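Local coordinates for secondary thiamine-phosphate synthase enzyme (Thermus thermophilus, PDB 2CU5), which is of unknown function but may act as a secondary thiamine-phosphate synthase, and belongs to the UPF0047 (YjbQ) family, at residues Val5-Pro10 with Val124-Leu129. Numbering follows the deposited sequence.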
# COMPACT_ATOMS: atom_id res chain seq x y z
N VAL A 5 8.08 0.55 -19.98
CA VAL A 5 8.95 -0.61 -20.16
C VAL A 5 8.34 -1.83 -19.49
O VAL A 5 7.85 -1.74 -18.37
CB VAL A 5 10.35 -0.37 -19.57
CG1 VAL A 5 11.21 -1.61 -19.76
CG2 VAL A 5 10.99 0.84 -20.23
N ARG A 6 8.38 -2.96 -20.19
CA ARG A 6 7.84 -4.20 -19.66
C ARG A 6 8.94 -5.18 -19.29
O ARG A 6 9.62 -5.74 -20.16
CB ARG A 6 6.89 -4.84 -20.67
CG ARG A 6 6.43 -6.25 -20.31
CD ARG A 6 4.98 -6.45 -20.69
NE ARG A 6 4.71 -6.03 -22.06
CZ ARG A 6 3.51 -5.73 -22.53
NH1 ARG A 6 2.44 -5.80 -21.75
NH2 ARG A 6 3.36 -5.36 -23.79
N LEU A 7 9.14 -5.37 -17.99
CA LEU A 7 10.14 -6.30 -17.50
C LEU A 7 9.40 -7.62 -17.28
O LEU A 7 8.22 -7.62 -16.96
CB LEU A 7 10.73 -5.81 -16.17
CG LEU A 7 11.38 -4.42 -16.15
CD1 LEU A 7 11.82 -4.08 -14.73
CD2 LEU A 7 12.56 -4.40 -17.10
N GLU A 8 10.10 -8.73 -17.49
CA GLU A 8 9.50 -10.04 -17.29
C GLU A 8 10.41 -10.72 -16.28
O GLU A 8 11.60 -10.92 -16.52
CB GLU A 8 9.43 -10.79 -18.63
CG GLU A 8 8.94 -9.87 -19.75
CD GLU A 8 8.36 -10.60 -20.95
OE1 GLU A 8 8.98 -11.57 -21.43
OE2 GLU A 8 7.28 -10.18 -21.42
N VAL A 9 9.84 -11.06 -15.12
CA VAL A 9 10.60 -11.63 -14.02
C VAL A 9 10.26 -13.05 -13.62
O VAL A 9 9.13 -13.34 -13.23
CB VAL A 9 10.43 -10.73 -12.77
CG1 VAL A 9 11.39 -11.16 -11.68
CG2 VAL A 9 10.66 -9.27 -13.14
N PRO A 10 11.23 -13.98 -13.71
CA PRO A 10 10.93 -15.36 -13.32
C PRO A 10 10.78 -15.40 -11.80
O PRO A 10 11.53 -14.75 -11.07
CB PRO A 10 12.17 -16.13 -13.79
CG PRO A 10 12.66 -15.31 -14.96
CD PRO A 10 12.51 -13.90 -14.44
N VAL A 124 6.39 -6.68 -14.89
CA VAL A 124 6.53 -5.52 -14.02
C VAL A 124 6.67 -4.35 -14.98
O VAL A 124 7.59 -4.32 -15.80
CB VAL A 124 7.79 -5.61 -13.14
CG1 VAL A 124 7.95 -4.31 -12.36
CG2 VAL A 124 7.67 -6.79 -12.17
N TRP A 125 5.75 -3.40 -14.90
CA TRP A 125 5.79 -2.24 -15.78
C TRP A 125 6.56 -1.10 -15.12
O TRP A 125 6.42 -0.87 -13.92
CB TRP A 125 4.38 -1.78 -16.12
CG TRP A 125 3.56 -2.83 -16.82
CD1 TRP A 125 4.02 -3.96 -17.43
CD2 TRP A 125 2.14 -2.82 -16.99
NE1 TRP A 125 2.97 -4.66 -17.98
CE2 TRP A 125 1.81 -3.98 -17.73
CE3 TRP A 125 1.11 -1.95 -16.60
CZ2 TRP A 125 0.49 -4.30 -18.08
CZ3 TRP A 125 -0.20 -2.26 -16.95
CH2 TRP A 125 -0.50 -3.43 -17.69
N VAL A 126 7.37 -0.41 -15.91
CA VAL A 126 8.18 0.69 -15.40
C VAL A 126 7.88 1.95 -16.18
O VAL A 126 7.98 1.97 -17.41
CB VAL A 126 9.68 0.37 -15.52
CG1 VAL A 126 10.49 1.46 -14.85
CG2 VAL A 126 9.98 -0.99 -14.90
N ARG A 127 7.51 3.01 -15.46
CA ARG A 127 7.19 4.29 -16.07
C ARG A 127 7.99 5.39 -15.40
O ARG A 127 7.98 5.52 -14.18
CB ARG A 127 5.70 4.58 -15.92
CG ARG A 127 5.29 6.01 -16.22
CD ARG A 127 5.44 6.35 -17.69
NE ARG A 127 4.35 7.21 -18.11
CZ ARG A 127 4.19 8.47 -17.72
NH1 ARG A 127 5.06 9.03 -16.90
NH2 ARG A 127 3.14 9.16 -18.13
N LEU A 128 8.68 6.19 -16.21
CA LEU A 128 9.47 7.30 -15.68
C LEU A 128 8.60 8.55 -15.69
O LEU A 128 7.94 8.84 -16.68
CB LEU A 128 10.70 7.54 -16.55
CG LEU A 128 11.51 6.30 -16.99
CD1 LEU A 128 12.64 6.71 -17.92
CD2 LEU A 128 12.06 5.59 -15.77
N LEU A 129 8.59 9.27 -14.57
CA LEU A 129 7.82 10.51 -14.48
C LEU A 129 8.78 11.67 -14.74
O LEU A 129 9.99 11.51 -14.48
CB LEU A 129 7.21 10.69 -13.09
CG LEU A 129 6.03 9.81 -12.67
CD1 LEU A 129 6.46 8.36 -12.54
CD2 LEU A 129 5.47 10.33 -11.36
OXT LEU A 129 8.30 12.74 -15.17
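Val5 and Val126 face each other as a hydrogen-bonded antiparallel pair, Val5 N reaching Val126 O at 2.9 Å and Val126 N returning to Val5 O at 2.8 Å. Leu7 and Val124 repeat this reciprocal pair of hydrogen bonds two residues along, although the N-H of Val124 comes to the carbonyl of Leu7 from 32° outside its plane. Between these two hydrogen-bonded pairs, Arg6 and Trp125 form the non-hydrogen-bonded pair, and Trp125 CA lends a CA-H...O contact to Val5 O at 3.3 Å. This ladder adds the N-terminal strand 5-11 to the closing strand 120-128, making 5-11 the outermost strand on that side of the chain's antiparallel five-stranded sheet; strand 32-37 lies across 120-128 from it. Apolar contacts gather on the face bearing Val5, Leu7, Val124 and Val126. Leu7 CG lies anti to the carbonyl carbon and CD1 extends anti to CA (chi2 177°), and Leu7 CD1 reaches Val126 CG2 at 3.6 Å, the two side chains crossing obliquely. Farther along, Val9 CG2 meets Val124 CG2 at 4.0 Å, and both valines pack on Leu113 of strand 110-115, in the second sheet. On the face bearing Arg6 and Trp125, Arg6 runs beside the indole, its CD 3.8 Å from Trp125 NE1, with guanidinium and indole planes 74° apart. Glu123 OE1 ties the two together, accepting the indole N-H and forming a salt bridge with Arg6 NH1.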